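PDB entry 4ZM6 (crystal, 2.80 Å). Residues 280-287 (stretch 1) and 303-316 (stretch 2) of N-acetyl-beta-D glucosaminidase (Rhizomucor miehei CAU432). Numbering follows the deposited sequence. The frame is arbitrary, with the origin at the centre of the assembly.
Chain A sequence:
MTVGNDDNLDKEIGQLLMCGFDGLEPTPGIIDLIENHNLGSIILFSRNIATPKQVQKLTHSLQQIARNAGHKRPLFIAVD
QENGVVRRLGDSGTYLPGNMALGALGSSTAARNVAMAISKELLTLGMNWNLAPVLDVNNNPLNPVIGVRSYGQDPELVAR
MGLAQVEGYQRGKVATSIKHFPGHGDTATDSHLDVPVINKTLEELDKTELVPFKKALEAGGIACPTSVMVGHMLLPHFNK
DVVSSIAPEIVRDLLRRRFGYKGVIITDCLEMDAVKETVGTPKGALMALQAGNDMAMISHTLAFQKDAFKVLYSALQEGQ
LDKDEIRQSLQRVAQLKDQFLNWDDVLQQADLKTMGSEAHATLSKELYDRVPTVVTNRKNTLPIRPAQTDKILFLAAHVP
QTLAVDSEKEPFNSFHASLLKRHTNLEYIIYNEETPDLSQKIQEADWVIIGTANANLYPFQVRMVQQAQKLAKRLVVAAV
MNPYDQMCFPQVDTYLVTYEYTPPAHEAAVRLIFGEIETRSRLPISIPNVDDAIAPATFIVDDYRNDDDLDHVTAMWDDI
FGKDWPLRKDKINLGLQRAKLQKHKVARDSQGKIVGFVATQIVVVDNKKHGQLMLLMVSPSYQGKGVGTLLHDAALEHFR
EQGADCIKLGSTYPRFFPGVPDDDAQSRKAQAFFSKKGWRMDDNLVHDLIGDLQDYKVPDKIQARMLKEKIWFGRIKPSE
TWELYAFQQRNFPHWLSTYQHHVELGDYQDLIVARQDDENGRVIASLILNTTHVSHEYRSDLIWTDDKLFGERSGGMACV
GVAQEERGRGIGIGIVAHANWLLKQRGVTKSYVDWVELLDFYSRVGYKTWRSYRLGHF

Stretch 1 (280-287) GTPKGALM
Stretch 2 303-316: AFQKDAFKVLYSAL

The most unusual feature of this contact is a hydroxyl oxygen pressed against an aromatic face: Thr-281 OG1 lies 3.0 Å from Phe-304 CG, over one face of the ring. The approach is very short for an oxygen and an aromatic carbon; chi1 of 78° (p) at Thr-281 and -60° (m) at Phe-304 place the two atoms, and chi2 of -48° turns the ring face toward the oxygen. Both CA-to-CB bonds point toward the opposing stretch, so both side chains enter the contact near the start of each helical segment.

The frame for this meeting is two helical segments whose N-to-C directions differ by 43°, with a signed crossing angle of -43° and a closest axial approach of 8.1 Å. The CA atoms of Pro-282 and Ala-308 are only 3.9 Å apart, whereas those of Leu-286 and Leu-312, one turn further along, are 6.3 Å apart; the backbones therefore diverge from the proline onward. Phi/psi values of -71/-34 at Pro-282 and -49/-41 at Ala-308 are helical. In the second segment, the i to i-4 ladder runs from Asp-307 N to Ala-303 O (2.9 Å) through Leu-316 N to Leu-312 O (2.9 Å), with a weak link from Phe-309 N to Gln-305 O at 3.4 Å. Ala-303, with phi/psi of 140/-51, occupies the N-cap position.

Pro-282 is the knob of the interface. Its side chain, with a C-gamma exo pucker, sits among Phe-304, Asp-307, Ala-308 and Val-311, and it has the largest area covered by the other stretch, 89 Å². The distances define the pocket: Pro-282 CD to Phe-304 CD1 is 4.0 Å, Pro-282 CG to Asp-307 CB is 3.5 Å, Pro-282 CB to Ala-308 N is 3.6 Å, and Pro-282 CB to Val-311 CG2 is 3.9 Å. Ala-308, whose CA-to-CB bond points sideways, has its CB 4.2 Å from Pro-282 CB and 4.1 Å from Ala-285 CB. The proline's carbonyl also takes part, since Pro-282 O lies 3.7 Å from Val-311 CG1.

As the backbones separate, a longer side chain spans the gap. Leu-286, with chi1 of 176° (t) and chi2 of 51° (p), places CD2 4.1 Å from Val-311 CG1 and CD1 3.8 Å from Ala-315 CB. Val-311, in the t rotamer (chi1 170°), thus touches both Pro-282 and Leu-286, which lie four residues apart. Leu-312 adds little in the model, where its side chain is built only to CB and the CA-to-CB bond points sideways.

No hydrogen bond crosses between the stretches; the contact buries 393 Å², both sides summed, through packing that is mainly apolar. Backbone hydrogen bonds stay within each stretch, as in Gly-284 N to Gly-280 O (2.5 Å) and Ala-308 N to Phe-304 O (2.7 Å). Within the second stretch, Ala-303 O and Asp-307 OD2 approach to 3.1 Å, but both are acceptors and form no bond.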

ATOM      1  N   GLY A 280      -8.941  21.143 -35.863  1.00107.38           N
ATOM      2  CA  GLY A 280      -9.558  20.208 -36.794  1.00111.94           C
ATOM      3  C   GLY A 280      -9.345  18.785 -36.313  1.00112.67           C
ATOM      4  O   GLY A 280      -8.323  18.483 -35.697  1.00111.14           O
ATOM      5  N   THR A 281     -10.307  17.910 -36.586  1.00111.36           N
ATOM      6  CA  THR A 281     -10.145  16.494 -36.260  1.00108.05           C
ATOM      7  C   THR A 281      -9.072  15.837 -37.150  1.00110.61           C
ATOM      8  O   THR A 281      -8.428  14.882 -36.717  1.00117.58           O
ATOM      9  CB  THR A 281     -11.470  15.700 -36.334  1.00104.51           C
ATOM     10  OG1 THR A 281     -11.796  15.414 -37.694  1.00107.76           O
ATOM     11  CG2 THR A 281     -12.612  16.471 -35.697  1.00103.09           C
ATOM     12  N   PRO A 282      -8.877  16.340 -38.392  1.00111.21           N
ATOM     13  CA  PRO A 282      -7.710  15.882 -39.159  1.00112.18           C
ATOM     14  C   PRO A 282      -6.394  16.430 -38.604  1.00113.68           C
ATOM     15  O   PRO A 282      -5.366  15.755 -38.673  1.00112.25           O
ATOM     16  CB  PRO A 282      -7.967  16.437 -40.570  1.00111.88           C
ATOM     17  CG  PRO A 282      -9.422  16.754 -40.610  1.00112.68           C
ATOM     18  CD  PRO A 282      -9.755  17.189 -39.219  1.00111.06           C
ATOM     19  N   LYS A 283      -6.438  17.654 -38.080  1.00115.79           N
ATOM     20  CA  LYS A 283      -5.292  18.270 -37.408  1.00116.92           C
ATOM     21  C   LYS A 283      -5.049  17.611 -36.046  1.00113.72           C
ATOM     22  O   LYS A 283      -3.902  17.373 -35.654  1.00111.04           O
ATOM     23  CB  LYS A 283      -5.537  19.779 -37.243  1.00118.41           C
ATOM     24  CG  LYS A 283      -4.380  20.577 -36.652  1.00120.08           C
ATOM     25  CD  LYS A 283      -3.164  20.604 -37.564  1.00120.74           C
ATOM     26  CE  LYS A 283      -2.068  21.482 -36.981  1.00122.49           C
ATOM     27  NZ  LYS A 283      -0.889  21.588 -37.883  1.00123.20           N
ATOM     28  N   GLY A 284      -6.138  17.313 -35.339  1.00108.54           N
ATOM     29  CA  GLY A 284      -6.083  16.630 -34.051  1.00105.12           C
ATOM     30  C   GLY A 284      -5.475  15.242 -34.143  1.00102.95           C
ATOM     31  O   GLY A 284      -4.903  14.752 -33.174  1.00106.25           O
ATOM     32  N   ALA A 285      -5.605  14.609 -35.307  1.00 99.03           N
ATOM     33  CA  ALA A 285      -4.964  13.322 -35.567  1.00 97.04           C
ATOM     34  C   ALA A 285      -3.444  13.451 -35.618  1.00 96.60           C
ATOM     35  O   ALA A 285      -2.730  12.612 -35.071  1.00 96.25           O
ATOM     36  CB  ALA A 285      -5.483  12.727 -36.865  1.00 96.62           C
ATOM     37  N   LEU A 286      -2.955  14.498 -36.279  1.00100.30           N
ATOM     38  CA  LEU A 286      -1.514  14.739 -36.396  1.00103.65           C
ATOM     39  C   LEU A 286      -0.904  15.079 -35.042  1.00104.46           C
ATOM     40  O   LEU A 286       0.139  14.540 -34.671  1.00105.02           O
ATOM     41  CB  LEU A 286      -1.226  15.870 -37.390  1.00105.70           C
ATOM     42  CG  LEU A 286       0.239  16.304 -37.545  1.00107.85           C
ATOM     43  CD1 LEU A 286       1.156  15.115 -37.804  1.00108.29           C
ATOM     44  CD2 LEU A 286       0.378  17.331 -38.659  1.00108.99           C
ATOM     45  N   MET A 287      -1.563  15.978 -34.316  1.00104.50           N
ATOM     46  CA  MET A 287      -1.090  16.409 -33.000  1.00105.10           C
ATOM     47  C   MET A 287      -1.148  15.287 -31.957  1.00101.68           C
ATOM     48  O   MET A 287      -0.400  15.315 -30.977  1.00 99.19           O
ATOM     49  CB  MET A 287      -1.890  17.622 -32.516  1.00106.62           C
ATOM     50  CG  MET A 287      -1.675  18.880 -33.345  1.00105.74           C
ATOM     51  SD  MET A 287      -2.904  20.154 -32.990  1.00106.79           S
ATOM     52  CE  MET A 287      -2.570  20.494 -31.266  1.00106.39           C
ATOM     53  N   ALA A 303     -14.706  11.751 -44.130  1.00122.18           N
ATOM     54  CA  ALA A 303     -14.393  13.072 -44.693  1.00121.05           C
ATOM     55  C   ALA A 303     -13.208  13.548 -43.879  1.00119.85           C
ATOM     56  O   ALA A 303     -12.177  13.946 -44.423  1.00118.31           O
ATOM     57  CB  ALA A 303     -15.550  14.060 -44.576  1.00119.41           C
ATOM     58  N   PHE A 304     -13.376  13.482 -42.559  1.00117.41           N
ATOM     59  CA  PHE A 304     -12.281  13.668 -41.618  1.00113.99           C
ATOM     60  C   PHE A 304     -11.284  12.520 -41.753  1.00114.67           C
ATOM     61  O   PHE A 304     -10.069  12.736 -41.747  1.00108.84           O
ATOM     62  CB  PHE A 304     -12.808  13.718 -40.182  1.00109.97           C
ATOM     63  CG  PHE A 304     -13.785  14.839 -39.918  1.00106.16           C
ATOM     64  CD1 PHE A 304     -13.507  16.141 -40.317  1.00106.36           C
ATOM     65  CD2 PHE A 304     -14.972  14.593 -39.242  1.00103.01           C
ATOM     66  CE1 PHE A 304     -14.404  17.165 -40.062  1.00105.32           C
ATOM     67  CE2 PHE A 304     -15.870  15.615 -38.982  1.00102.18           C
ATOM     68  CZ  PHE A 304     -15.585  16.903 -39.392  1.00103.30           C
ATOM     69  N   GLN A 305     -11.813  11.302 -41.879  1.00117.31           N
ATOM     70  CA  GLN A 305     -10.997  10.101 -42.093  1.00119.59           C
ATOM     71  C   GLN A 305     -10.139  10.226 -43.354  1.00121.07           C
ATOM     72  O   GLN A 305      -8.972   9.828 -43.359  1.00118.12           O
ATOM     73  CB  GLN A 305     -11.891   8.856 -42.183  1.00120.70           C
ATOM     74  CG  GLN A 305     -12.570   8.479 -40.871  1.00121.93           C
ATOM     75  CD  GLN A 305     -13.788   7.582 -41.051  1.00122.89           C
ATOM     76  OE1 GLN A 305     -14.731   7.638 -40.259  1.00124.95           O
ATOM     77  NE2 GLN A 305     -13.769   6.747 -42.083  1.00122.52           N
ATOM     78  N   LYS A 306     -10.722  10.784 -44.414  1.00125.62           N
ATOM     79  CA  LYS A 306      -9.987  11.064 -45.648  1.00127.19           C
ATOM     80  C   LYS A 306      -8.953  12.172 -45.440  1.00127.46           C
ATOM     81  O   LYS A 306      -7.778  12.005 -45.786  1.00124.86           O
ATOM     82  CB  LYS A 306     -10.953  11.448 -46.780  1.00127.97           C
ATOM     83  CG  LYS A 306     -11.666  10.268 -47.430  1.00126.88           C
ATOM     84  CD  LYS A 306     -10.961   9.771 -48.686  1.00125.24           C
ATOM     85  CE  LYS A 306      -9.575   9.222 -48.381  1.00123.76           C
ATOM     86  NZ  LYS A 306      -8.985   8.495 -49.536  1.00121.95           N
ATOM     87  N   ASP A 307      -9.398  13.294 -44.872  1.00126.94           N
ATOM     88  CA  ASP A 307      -8.525  14.442 -44.602  1.00126.81           C
ATOM     89  C   ASP A 307      -7.335  14.036 -43.740  1.00127.53           C
ATOM     90  O   ASP A 307      -6.181  14.227 -44.124  1.00126.58           O
ATOM     91  CB  ASP A 307      -9.294  15.561 -43.880  1.00123.82           C
ATOM     92  CG  ASP A 307     -10.326  16.243 -44.763  1.00119.46           C
ATOM     93  OD1 ASP A 307     -10.262  16.110 -46.003  1.00119.38           O
ATOM     94  OD2 ASP A 307     -11.209  16.920 -44.201  1.00112.87           O
ATOM     95  N   ALA A 308      -7.635  13.471 -42.573  1.00124.59           N
ATOM     96  CA  ALA A 308      -6.612  13.048 -41.623  1.00120.73           C
ATOM     97  C   ALA A 308      -5.524  12.221 -42.302  1.00117.51           C
ATOM     98  O   ALA A 308      -4.338  12.392 -42.022  1.00113.00           O
ATOM     99  CB  ALA A 308      -7.243  12.257 -40.489  1.00122.70           C
ATOM    100  N   PHE A 309      -5.934  11.329 -43.200  1.00118.66           N
ATOM    101  CA  PHE A 309      -4.981  10.509 -43.941  1.00122.74           C
ATOM    102  C   PHE A 309      -4.041  11.350 -44.803  1.00125.33           C
ATOM    103  O   PHE A 309      -2.827  11.136 -44.777  1.00127.23           O
ATOM    104  CB  PHE A 309      -5.694   9.453 -44.796  1.00123.80           C
ATOM    105  CG  PHE A 309      -5.598   8.059 -44.236  1.00125.72           C
ATOM    106  CD1 PHE A 309      -4.369   7.411 -44.173  1.00125.86           C
ATOM    107  CD2 PHE A 309      -6.727   7.388 -43.783  1.00125.15           C
ATOM    108  CE1 PHE A 309      -4.267   6.126 -43.664  1.00125.50           C
ATOM    109  CE2 PHE A 309      -6.631   6.101 -43.274  1.00124.50           C
ATOM    110  CZ  PHE A 309      -5.399   5.470 -43.215  1.00125.01           C
ATOM    111  N   LYS A 310      -4.592  12.304 -45.553  1.00125.88           N
ATOM    112  CA  LYS A 310      -3.763  13.170 -46.396  1.00126.68           C
ATOM    113  C   LYS A 310      -2.919  14.136 -45.553  1.00124.16           C
ATOM    114  O   LYS A 310      -1.806  14.494 -45.948  1.00124.89           O
ATOM    115  CB  LYS A 310      -4.601  13.911 -47.456  1.00129.10           C
ATOM    116  CG  LYS A 310      -5.370  15.138 -46.980  1.00129.97           C
ATOM    117  CD  LYS A 310      -6.229  15.740 -48.087  1.00128.92           C
ATOM    118  CE  LYS A 310      -5.390  16.264 -49.244  1.00128.57           C
ATOM    119  NZ  LYS A 310      -6.181  17.129 -50.162  1.00127.84           N
ATOM    120  N   VAL A 311      -3.442  14.535 -44.392  1.00117.60           N
ATOM    121  CA  VAL A 311      -2.688  15.357 -43.439  1.00113.35           C
ATOM    122  C   VAL A 311      -1.445  14.603 -42.946  1.00112.01           C
ATOM    123  O   VAL A 311      -0.363  15.183 -42.823  1.00108.71           O
ATOM    124  CB  VAL A 311      -3.562  15.783 -42.232  1.00112.04           C
ATOM    125  CG1 VAL A 311      -2.716  16.420 -41.136  1.00112.32           C
ATOM    126  CG2 VAL A 311      -4.658  16.744 -42.672  1.00111.70           C
ATOM    127  N   LEU A 312      -1.611  13.310 -42.674  1.00112.04           N
ATOM    128  CA  LEU A 312      -0.516  12.468 -42.190  1.00112.70           C
ATOM    129  C   LEU A 312       0.524  12.178 -43.271  1.00113.72           C
ATOM    130  O   LEU A 312       1.713  12.076 -42.969  1.00108.60           O
ATOM    131  CB  LEU A 312      -1.062  11.147 -41.636  1.00113.86           C
ATOM    132  N   TYR A 313       0.078  12.043 -44.520  1.00117.87           N
ATOM    133  CA  TYR A 313       0.984  11.750 -45.635  1.00120.62           C
ATOM    134  C   TYR A 313       1.959  12.895 -45.889  1.00122.94           C
ATOM    135  O   TYR A 313       3.163  12.677 -46.036  1.00119.12           O
ATOM    136  CB  TYR A 313       0.210  11.473 -46.929  1.00120.72           C
ATOM    137  CG  TYR A 313      -0.688  10.251 -46.916  1.00121.49           C
ATOM    138  CD1 TYR A 313      -0.338   9.093 -46.221  1.00120.50           C
ATOM    139  CD2 TYR A 313      -1.879  10.244 -47.640  1.00121.57           C
ATOM    140  CE1 TYR A 313      -1.160   7.980 -46.229  1.00121.66           C
ATOM    141  CE2 TYR A 313      -2.706   9.136 -47.653  1.00122.11           C
ATOM    142  CZ  TYR A 313      -2.341   8.007 -46.947  1.00122.34           C
ATOM    143  OH  TYR A 313      -3.158   6.903 -46.959  1.00120.51           O
ATOM    144  N   SER A 314       1.425  14.112 -45.951  1.00126.00           N
ATOM    145  CA  SER A 314       2.240  15.304 -46.172  1.00128.54           C
ATOM    146  C   SER A 314       3.177  15.556 -44.992  1.00128.11           C
ATOM    147  O   SER A 314       4.376  15.759 -45.184  1.00128.51           O
ATOM    148  CB  SER A 314       1.350  16.527 -46.409  1.00129.38           C
ATOM    149  OG  SER A 314       0.389  16.663 -45.377  1.00129.37           O
ATOM    150  N   ALA A 315       2.628  15.523 -43.779  1.00124.12           N
ATOM    151  CA  ALA A 315       3.426  15.683 -42.560  1.00120.45           C
ATOM    152  C   ALA A 315       4.561  14.658 -42.485  1.00120.07           C
ATOM    153  O   ALA A 315       5.639  14.953 -41.964  1.00114.87           O
ATOM    154  CB  ALA A 315       2.538  15.579 -41.331  1.00120.26           C
ATOM    155  N   LEU A 316       4.307  13.461 -43.012  1.00122.22           N
ATOM    156  CA  LEU A 316       5.316  12.403 -43.082  1.00126.40           C
ATOM    157  C   LEU A 316       6.455  12.766 -44.040  1.00125.87           C
ATOM    158  O   LEU A 316       7.616  12.448 -43.776  1.00121.07           O
ATOM    159  CB  LEU A 316       4.654  11.083 -43.504  1.00129.37           C
ATOM    160  CG  LEU A 316       5.377   9.745 -43.311  1.00131.66           C
ATOM    161  CD1 LEU A 316       6.278   9.734 -42.084  1.00132.99           C
ATOM    162  CD2 LEU A 316       4.345   8.627 -43.226  1.00131.73           C
TER